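Local structure of peroxisomal membrane protein LPX1 (Saccharomyces cerevisiae, 2Y6U) at residues D155-E169 and F282-S295. The protein hydrolyses acyl esters in peroxisomes, with acyl esterase, lipase and phospholipase A activity. Numbering follows the deposited sequence. Where two conformers were deposited one is given.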
ATOM      1  N   ASP A 155       6.202   0.175  -6.763  1.00 19.45           N
ATOM      2  CA  ASP A 155       6.528   1.623  -6.736  1.00 20.58           C
ATOM      3  C   ASP A 155       5.293   2.469  -6.663  1.00 22.99           C
ATOM      4  O   ASP A 155       5.269   3.506  -5.943  1.00 22.14           O
ATOM      5  CB  ASP A 155       7.399   2.018  -7.917  1.00 22.80           C
ATOM      6  CG  ASP A 155       7.974   3.443  -7.760  1.00 23.56           C
ATOM      7  OD1 ASP A 155       8.878   3.562  -6.895  1.00 26.02           O
ATOM      8  OD2 ASP A 155       7.428   4.399  -8.378  1.00 26.09           O
ATOM      9  N   VAL A 156       4.195   2.051  -7.344  1.00 20.20           N
ATOM     10  CA  VAL A 156       2.970   2.767  -7.293  1.00 19.75           C
ATOM     11  C   VAL A 156       2.428   2.856  -5.874  1.00 20.90           C
ATOM     12  O   VAL A 156       1.971   3.916  -5.403  1.00 20.87           O
ATOM     13  CB  VAL A 156       1.902   2.170  -8.278  1.00 18.78           C
ATOM     14  CG1 VAL A 156       0.520   2.826  -7.993  1.00 19.69           C
ATOM     15  CG2 VAL A 156       2.370   2.409  -9.819  1.00 17.69           C
ATOM     16  N   LEU A 157       2.447   1.722  -5.188  1.00 19.41           N
ATOM     17  CA  LEU A 157       1.845   1.635  -3.898  1.00 19.38           C
ATOM     18  C   LEU A 157       2.771   2.189  -2.768  1.00 21.00           C
ATOM     19  O   LEU A 157       2.292   2.458  -1.696  1.00 20.85           O
ATOM     20  CB  LEU A 157       1.569   0.157  -3.543  1.00 22.01           C
ATOM     21  CG  LEU A 157       0.463  -0.443  -4.466  1.00 22.27           C
ATOM     22  CD1 LEU A 157       0.346  -1.967  -4.143  1.00 23.87           C
ATOM     23  CD2 LEU A 157      -0.889   0.328  -4.264  1.00 23.98           C
ATOM     24  N   GLN A 158       4.063   2.255  -3.037  1.00 22.09           N
ATOM     25  CA  GLN A 158       5.067   2.683  -2.025  1.00 21.51           C
ATOM     26  C   GLN A 158       6.282   3.266  -2.829  1.00 20.97           C
ATOM     27  O   GLN A 158       7.254   2.578  -3.078  1.00 21.01           O
ATOM     28  CB  GLN A 158       5.462   1.487  -1.228  1.00 20.75           C
ATOM     29  CG  GLN A 158       6.634   1.764  -0.140  1.00 22.50           C
ATOM     30  CD  GLN A 158       6.502   3.067   0.527  1.00 20.05           C
ATOM     31  OE1 GLN A 158       6.875   4.104  -0.043  1.00 21.95           O
ATOM     32  NE2 GLN A 158       5.936   3.071   1.756  1.00 20.48           N
ATOM     33  N   PRO A 159       6.212   4.505  -3.225  1.00 20.16           N
ATOM     34  CA  PRO A 159       7.186   5.015  -4.095  1.00 21.31           C
ATOM     35  C   PRO A 159       8.494   5.452  -3.384  1.00 23.05           C
ATOM     36  O   PRO A 159       9.404   6.035  -4.014  1.00 23.21           O
ATOM     37  CB  PRO A 159       6.451   6.255  -4.706  1.00 21.96           C
ATOM     38  CG  PRO A 159       5.650   6.766  -3.647  1.00 23.97           C
ATOM     39  CD  PRO A 159       5.131   5.479  -3.046  1.00 23.11           C
ATOM     40  N   ASN A 160       8.670   5.114  -2.119  1.00 22.47           N
ATOM     41  CA  ASN A 160       9.860   5.572  -1.416  1.00 25.39           C
ATOM     42  C   ASN A 160      10.823   4.429  -1.145  1.00 25.82           C
ATOM     43  O   ASN A 160      11.777   4.588  -0.425  1.00 23.78           O
ATOM     44  CB  ASN A 160       9.384   6.217  -0.141  1.00 24.50           C
ATOM     45  CG  ASN A 160       8.428   7.304  -0.383  1.00 28.22           C
ATOM     46  OD1 ASN A 160       8.801   8.307  -0.995  1.00 25.96           O
ATOM     47  ND2 ASN A 160       7.136   7.162   0.117  1.00 25.23           N
ATOM     48  N   LEU A 161      10.570   3.244  -1.698  1.00 23.20           N
ATOM     49  CA  LEU A 161      11.369   2.088  -1.402  1.00 24.81           C
ATOM     50  C   LEU A 161      12.417   1.815  -2.500  1.00 25.16           C
ATOM     51  O   LEU A 161      13.570   1.721  -2.150  1.00 26.70           O
ATOM     52  CB  LEU A 161      10.547   0.845  -1.196  1.00 22.57           C
ATOM     53  CG  LEU A 161      11.215  -0.515  -0.772  1.00 25.18           C
ATOM     54  CD1 LEU A 161      11.858  -0.348   0.560  1.00 24.47           C
ATOM     55  CD2 LEU A 161      10.117  -1.665  -0.851  1.00 24.54           C
ATOM     56  N   PHE A 162      12.023   1.522  -3.718  1.00 23.98           N
ATOM     57  CA  PHE A 162      12.998   1.123  -4.734  1.00 24.29           C
ATOM     58  C   PHE A 162      13.531   2.349  -5.501  1.00 25.72           C
ATOM     59  O   PHE A 162      12.757   3.150  -5.996  1.00 27.96           O
ATOM     60  CB  PHE A 162      12.416   0.024  -5.653  1.00 24.03           C
ATOM     61  CG  PHE A 162      12.101  -1.216  -4.936  1.00 23.01           C
ATOM     62  CD1 PHE A 162      13.071  -2.016  -4.429  1.00 21.07           C
ATOM     63  CD2 PHE A 162      10.792  -1.668  -4.875  1.00 22.19           C
ATOM     64  CE1 PHE A 162      12.744  -3.165  -3.709  1.00 24.98           C
ATOM     65  CE2 PHE A 162      10.474  -2.850  -4.190  1.00 24.61           C
ATOM     66  CZ  PHE A 162      11.448  -3.581  -3.628  1.00 24.79           C
ATOM     67  N   HIS A 163      14.822   2.421  -5.680  1.00 25.13           N
ATOM     68  CA  HIS A 163      15.425   3.505  -6.408  1.00 26.89           C
ATOM     69  C   HIS A 163      15.593   3.178  -7.899  1.00 26.20           C
ATOM     70  O   HIS A 163      15.781   4.072  -8.678  1.00 27.68           O
ATOM     71  CB  HIS A 163      16.804   3.760  -5.798  1.00 29.89           C
ATOM     72  CG  HIS A 163      16.744   4.109  -4.351  1.00 31.85           C
ATOM     73  ND1 HIS A 163      16.884   3.153  -3.360  1.00 28.99           N
ATOM     74  CD2 HIS A 163      16.464   5.288  -3.715  1.00 39.03           C
ATOM     75  CE1 HIS A 163      16.731   3.740  -2.169  1.00 37.43           C
ATOM     76  NE2 HIS A 163      16.463   5.032  -2.354  1.00 36.82           N
ATOM     77  N   LEU A 164      15.678   1.911  -8.221  1.00 24.44           N
ATOM     78  CA  LEU A 164      15.945   1.424  -9.594  1.00 23.67           C
ATOM     79  C   LEU A 164      15.054   0.197  -9.833  1.00 23.20           C
ATOM     80  O   LEU A 164      14.969  -0.717  -8.958  1.00 23.83           O
ATOM     81  CB  LEU A 164      17.416   1.043  -9.703  1.00 24.02           C
ATOM     82  CG  LEU A 164      17.830   0.395 -11.028  1.00 26.16           C
ATOM     83  CD1 LEU A 164      17.661   1.459 -12.178  1.00 24.18           C
ATOM     84  CD2 LEU A 164      19.298  -0.063 -10.931  1.00 22.87           C
ATOM     85  N   LEU A 165      14.351   0.170 -10.967  1.00 22.30           N
ATOM     86  CA  LEU A 165      13.483  -0.950 -11.385  1.00 21.99           C
ATOM     87  C   LEU A 165      14.109  -1.568 -12.595  1.00 22.70           C
ATOM     88  O   LEU A 165      14.544  -0.833 -13.532  1.00 25.09           O
ATOM     89  CB  LEU A 165      12.096  -0.443 -11.752  1.00 23.13           C
ATOM     90  CG  LEU A 165      11.129  -0.200 -10.599  1.00 25.80           C
ATOM     91  CD1 LEU A 165      11.545   0.853  -9.544  1.00 26.02           C
ATOM     92  CD2 LEU A 165       9.762   0.074 -11.268  1.00 24.21           C
ATOM     93  N   ILE A 166      14.208  -2.889 -12.622  1.00 22.40           N
ATOM     94  CA  ILE A 166      14.709  -3.609 -13.760  1.00 22.93           C
ATOM     95  C   ILE A 166      13.618  -4.642 -14.111  1.00 24.12           C
ATOM     96  O   ILE A 166      13.289  -5.544 -13.327  1.00 24.71           O
ATOM     97  CB  ILE A 166      16.032  -4.329 -13.492  1.00 24.29           C
ATOM     98  CG1 ILE A 166      17.093  -3.315 -12.989  1.00 24.67           C
ATOM     99  CG2 ILE A 166      16.453  -5.090 -14.802  1.00 24.57           C
ATOM    100  CD1 ILE A 166      18.475  -3.910 -12.725  1.00 24.34           C
ATOM    101  N   LEU A 167      12.991  -4.448 -15.245  1.00 23.66           N
ATOM    102  CA  LEU A 167      11.881  -5.248 -15.676  1.00 23.51           C
ATOM    103  C   LEU A 167      12.323  -6.118 -16.821  1.00 24.85           C
ATOM    104  O   LEU A 167      12.736  -5.602 -17.883  1.00 25.79           O
ATOM    105  CB  LEU A 167      10.749  -4.291 -16.127  1.00 23.07           C
ATOM    106  CG  LEU A 167      10.399  -3.106 -15.246  1.00 22.36           C
ATOM    107  CD1 LEU A 167       9.276  -2.273 -15.908  1.00 22.33           C
ATOM    108  CD2 LEU A 167       9.980  -3.535 -13.839  1.00 21.11           C
ATOM    109  N   ILE A 168      12.232  -7.437 -16.668  1.00 23.62           N
ATOM    110  CA  ILE A 168      12.678  -8.336 -17.714  1.00 24.92           C
ATOM    111  C   ILE A 168      11.379  -8.898 -18.294  1.00 25.21           C
ATOM    112  O   ILE A 168      10.642  -9.631 -17.629  1.00 25.19           O
ATOM    113  CB  ILE A 168      13.550  -9.444 -17.186  1.00 24.42           C
ATOM    114  CG1 ILE A 168      14.790  -8.891 -16.409  1.00 27.82           C
ATOM    115  CG2 ILE A 168      13.971 -10.402 -18.385  1.00 24.62           C
ATOM    116  CD1 ILE A 168      15.402  -9.958 -15.427  1.00 26.54           C
ATOM    117  N   GLU A 169      11.085  -8.593 -19.532  1.00 25.77           N
ATOM    118  CA  GLU A 169       9.871  -9.062 -20.164  1.00 25.50           C
ATOM    119  C   GLU A 169       8.602  -8.908 -19.335  1.00 25.09           C
ATOM    120  O   GLU A 169       7.838  -9.894 -19.105  1.00 24.95           O
ATOM    121  CB  GLU A 169      10.046 -10.527 -20.533  1.00 27.79           C
ATOM    122  CG  GLU A 169      10.961 -10.762 -21.695  1.00 28.63           C
ATOM    123  CD  GLU A 169      10.236 -10.456 -23.093  1.00 34.82           C
ATOM    124  OE1 GLU A 169       9.083 -10.852 -23.243  1.00 32.88           O
ATOM    125  OE2 GLU A 169      10.858  -9.910 -24.010  1.00 32.14           O
ATOM    126  N   PHE A 282       3.051   7.512 -12.742  1.00 22.67           N
ATOM    127  CA  PHE A 282       3.548   7.976 -11.452  1.00 23.39           C
ATOM    128  C   PHE A 282       4.891   7.379 -11.093  1.00 23.72           C
ATOM    129  O   PHE A 282       5.491   7.745 -10.085  1.00 24.38           O
ATOM    130  CB  PHE A 282       2.508   7.724 -10.357  1.00 23.04           C
ATOM    131  CG  PHE A 282       1.328   8.633 -10.484  1.00 22.27           C
ATOM    132  CD1 PHE A 282       1.474  10.006 -10.358  1.00 26.90           C
ATOM    133  CD2 PHE A 282       0.072   8.136 -10.795  1.00 24.07           C
ATOM    134  CE1 PHE A 282       0.369  10.820 -10.379  1.00 25.64           C
ATOM    135  CE2 PHE A 282      -1.001   8.941 -10.900  1.00 26.62           C
ATOM    136  CZ  PHE A 282      -0.887  10.300 -10.720  1.00 26.66           C
ATOM    137  N   VAL A 283       5.365   6.412 -11.913  1.00 22.66           N
ATOM    138  CA  VAL A 283       6.607   5.700 -11.627  1.00 23.40           C
ATOM    139  C   VAL A 283       7.754   6.566 -12.207  1.00 24.43           C
ATOM    140  O   VAL A 283       7.966   6.602 -13.416  1.00 27.54           O
ATOM    141  CB  VAL A 283       6.632   4.286 -12.226  1.00 24.98           C
ATOM    142  CG1 VAL A 283       8.044   3.621 -12.083  1.00 23.58           C
ATOM    143  CG2 VAL A 283       5.487   3.437 -11.527  1.00 20.38           C
ATOM    144  N   ARG A 284       8.413   7.281 -11.324  1.00 29.18           N
ATOM    145  CA  ARG A 284       9.394   8.330 -11.720  1.00 30.56           C
ATOM    146  C   ARG A 284      10.816   7.794 -11.693  1.00 30.27           C
ATOM    147  O   ARG A 284      11.741   8.449 -12.208  1.00 30.72           O
ATOM    148  CB  ARG A 284       9.332   9.504 -10.763  1.00 31.95           C
ATOM    149  CG  ARG A 284       8.052  10.182 -10.750  1.00 41.07           C
ATOM    150  CD  ARG A 284       8.323  11.353  -9.872  1.00 52.42           C
ATOM    151  NE  ARG A 284       7.136  11.905  -9.285  1.00 64.77           N
ATOM    152  CZ  ARG A 284       7.127  13.053  -8.615  1.00 72.28           C
ATOM    153  NH1 ARG A 284       8.272  13.721  -8.422  1.00 75.35           N
ATOM    154  NH2 ARG A 284       5.983  13.512  -8.121  1.00 75.78           N
ATOM    155  N   LYS A 285      10.990   6.591 -11.194  1.00 26.42           N
ATOM    156  CA  LYS A 285      12.296   5.993 -11.029  0.70 26.90           C
ATOM    157  C   LYS A 285      12.914   5.569 -12.331  1.00 25.21           C
ATOM    158  O   LYS A 285      12.231   5.153 -13.242  1.00 25.34           O
ATOM    159  CB  LYS A 285      12.182   4.716 -10.151  0.70 26.78           C
ATOM    160  CG  LYS A 285      11.498   4.911  -8.846  0.70 25.03           C
ATOM    161  CD  LYS A 285      12.208   5.934  -7.907  0.70 28.90           C
ATOM    162  CE  LYS A 285      11.373   6.243  -6.660  0.70 31.10           C
ATOM    163  NZ  LYS A 285      11.023   5.031  -5.899  0.70 27.40           N
ATOM    164  N   ARG A 286      14.233   5.581 -12.382  1.00 25.50           N
ATOM    165  CA  ARG A 286      14.912   4.949 -13.472  1.00 25.76           C
ATOM    166  C   ARG A 286      14.444   3.504 -13.597  1.00 25.89           C
ATOM    167  O   ARG A 286      14.500   2.752 -12.630  1.00 25.76           O
ATOM    168  CB  ARG A 286      16.399   4.947 -13.128  1.00 28.47           C
ATOM    169  CG  ARG A 286      17.220   4.191 -14.154  1.00 34.62           C
ATOM    170  CD  ARG A 286      17.518   5.065 -15.219  1.00 37.75           C
ATOM    171  NE  ARG A 286      18.579   4.675 -16.185  1.00 39.60           N
ATOM    172  CZ  ARG A 286      18.567   5.054 -17.485  1.00 42.47           C
ATOM    173  NH1 ARG A 286      17.548   5.780 -18.021  1.00 39.66           N
ATOM    174  NH2 ARG A 286      19.585   4.691 -18.275  1.00 38.66           N
ATOM    175  N   THR A 287      14.004   3.127 -14.792  1.00 24.39           N
ATOM    176  CA  THR A 287      13.442   1.840 -15.085  1.00 24.87           C
ATOM    177  C   THR A 287      14.086   1.275 -16.339  1.00 25.74           C
ATOM    178  O   THR A 287      14.136   1.935 -17.482  1.00 25.65           O
ATOM    179  CB  THR A 287      11.924   2.011 -15.269  1.00 24.17           C
ATOM    180  OG1 THR A 287      11.362   2.561 -14.089  1.00 24.48           O
ATOM    181  CG2 THR A 287      11.270   0.625 -15.574  1.00 24.35           C
ATOM    182  N   ILE A 288      14.727   0.148 -16.157  1.00 26.58           N
ATOM    183  CA  ILE A 288      15.356  -0.582 -17.241  1.00 26.09           C
ATOM    184  C   ILE A 288      14.375  -1.646 -17.714  1.00 27.10           C
ATOM    185  O   ILE A 288      13.853  -2.416 -16.902  1.00 27.81           O
ATOM    186  CB  ILE A 288      16.602  -1.303 -16.721  1.00 26.95           C
ATOM    187  CG1 ILE A 288      17.511  -0.375 -15.936  1.00 26.56           C
ATOM    188  CG2 ILE A 288      17.310  -2.022 -17.851  1.00 26.97           C
ATOM    189  CD1 ILE A 288      17.962   1.002 -16.693  1.00 26.96           C
ATOM    190  N   HIS A 289      14.185  -1.770 -19.021  1.00 24.94           N
ATOM    191  CA  HIS A 289      13.268  -2.708 -19.585  1.00 25.23           C
ATOM    192  C   HIS A 289      14.101  -3.597 -20.458  1.00 25.57           C
ATOM    193  O   HIS A 289      14.733  -3.141 -21.400  1.00 26.66           O
ATOM    194  CB  HIS A 289      12.253  -1.914 -20.373  1.00 25.03           C
ATOM    195  CG  HIS A 289      11.143  -2.716 -20.959  1.00 25.37           C
ATOM    196  ND1 HIS A 289      10.228  -2.147 -21.823  1.00 23.00           N
ATOM    197  CD2 HIS A 289      10.793  -4.027 -20.825  1.00 24.96           C
ATOM    198  CE1 HIS A 289       9.362  -3.066 -22.178  1.00 28.67           C
ATOM    199  NE2 HIS A 289       9.656  -4.205 -21.569  1.00 26.02           N
ATOM    200  N   ILE A 290      14.222  -4.864 -20.076  1.00 25.94           N
ATOM    201  CA  ILE A 290      15.033  -5.816 -20.775  1.00 25.05           C
ATOM    202  C   ILE A 290      14.068  -6.725 -21.501  1.00 26.97           C
ATOM    203  O   ILE A 290      13.152  -7.321 -20.904  1.00 26.38           O
ATOM    204  CB  ILE A 290      15.918  -6.624 -19.843  1.00 27.02           C
ATOM    205  CG1 ILE A 290      16.856  -5.693 -19.055  1.00 28.01           C
ATOM    206  CG2 ILE A 290      16.755  -7.741 -20.661  1.00 25.80           C
ATOM    207  CD1 ILE A 290      17.776  -6.337 -18.017  1.00 25.37           C
ATOM    208  N   VAL A 291      14.235  -6.812 -22.809  1.00 27.29           N
ATOM    209  CA  VAL A 291      13.362  -7.661 -23.623  1.00 27.97           C
ATOM    210  C   VAL A 291      14.204  -8.615 -24.429  1.00 29.77           C
ATOM    211  O   VAL A 291      15.353  -8.346 -24.760  1.00 31.84           O
ATOM    212  CB  VAL A 291      12.393  -6.898 -24.525  1.00 29.50           C
ATOM    213  CG1 VAL A 291      11.543  -5.820 -23.749  1.00 24.69           C
ATOM    214  CG2 VAL A 291      13.145  -6.246 -25.699  1.00 30.07           C
ATOM    215  N   GLY A 292      13.634  -9.772 -24.727  1.00 31.69           N
ATOM    216  CA  GLY A 292      14.194 -10.720 -25.661  1.00 32.66           C
ATOM    217  C   GLY A 292      13.846 -10.309 -27.125  1.00 34.46           C
ATOM    218  O   GLY A 292      12.699 -10.065 -27.432  1.00 31.04           O
ATOM    219  N   ALA A 293      14.843 -10.265 -28.036  1.00 35.29           N
ATOM    220  CA  ALA A 293      14.576  -9.848 -29.409  1.00 38.85           C
ATOM    221  C   ALA A 293      13.608 -10.801 -30.088  1.00 42.08           C
ATOM    222  O   ALA A 293      12.885 -10.397 -30.933  1.00 45.91           O
ATOM    223  CB  ALA A 293      15.931  -9.838 -30.310  1.00 41.08           C
ATOM    224  N   ARG A 294      13.637 -12.086 -29.782  1.00 43.60           N
ATOM    225  CA  ARG A 294      12.746 -12.980 -30.460  1.00 46.30           C
ATOM    226  C   ARG A 294      11.410 -13.122 -29.723  1.00 45.11           C
ATOM    227  O   ARG A 294      10.610 -13.985 -30.085  1.00 47.30           O
ATOM    228  CB  ARG A 294      13.409 -14.327 -30.672  1.00 48.88           C
ATOM    229  CG  ARG A 294      14.344 -14.332 -31.848  1.00 56.08           C
ATOM    230  CD  ARG A 294      15.125 -15.630 -31.968  1.00 64.18           C
ATOM    231  NE  ARG A 294      14.648 -16.651 -32.935  1.00 77.20           N
ATOM    232  CZ  ARG A 294      14.262 -16.473 -34.218  1.00 81.51           C
ATOM    233  NH1 ARG A 294      14.148 -15.274 -34.781  1.00 83.65           N
ATOM    234  NH2 ARG A 294      13.906 -17.536 -34.946  1.00 86.79           N
ATOM    235  N   SER A 295      11.139 -12.316 -28.690  1.00 41.99           N
ATOM    236  CA  SER A 295       9.900 -12.540 -27.908  1.00 42.30           C
ATOM    237  C   SER A 295       8.636 -11.937 -28.609  1.00 42.98           C
ATOM    238  O   SER A 295       8.659 -10.782 -28.944  1.00 40.33           O
ATOM    239  CB  SER A 295       9.999 -11.822 -26.558  1.00 39.35           C
ATOM    240  OG  SER A 295       8.841 -12.126 -25.799  1.00 40.98           O
TER
HETATM  241  O   HOH W   1       8.295   6.883  -8.530  1.00 25.85           O
HETATM  242  O   HOH W   2       5.027   5.752  -8.112  1.00 26.87           O
HETATM  243  O   HOH W   3      15.596   6.437  -9.989  1.00 31.47           O
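In one of its two conformers, Lys285 reaches the end of helix 146-157 and the following loop, its chain bent at chi2 (-61°) and chi4 (56°), curling the ammonium among three oxygens. NZ lies 2.8 Å from Asp155 OD1, a salt bridge on the syn lone pair, and donates to Pro159 O and Phe162 O. Asp155 OD2 turns to two waters, one bound by Arg284 N, the other 2.8 Å from Phe282 O. Strands 164-168 and 286-292 then run parallel, joined by five backbone hydrogen bonds. Ile166 and Ile288 lie side by side on one face, Ile166 CG2 meeting Ile290 CD1 at 3.7 Å; on the other, Leu167 CD1 rests 3.5 Å from Thr287 CG2. The bent Glu169 chain brings its carboxylate to the end of strand 286-292 and the turn beyond: Gly292 N meets OE2 on the anti side, while Ser295 OG reaches OE1 from above the carboxylate plane. A glutamine here would probably leave one of these donors, or His323, which also bonds OE1, without its acceptor. Set between strands 137-144 and 313-318 of a mostly parallel eight-stranded sheet, with Glu169 near a probable nucleophile elbow, the pair is characteristic of the alpha/beta hydrolase fold.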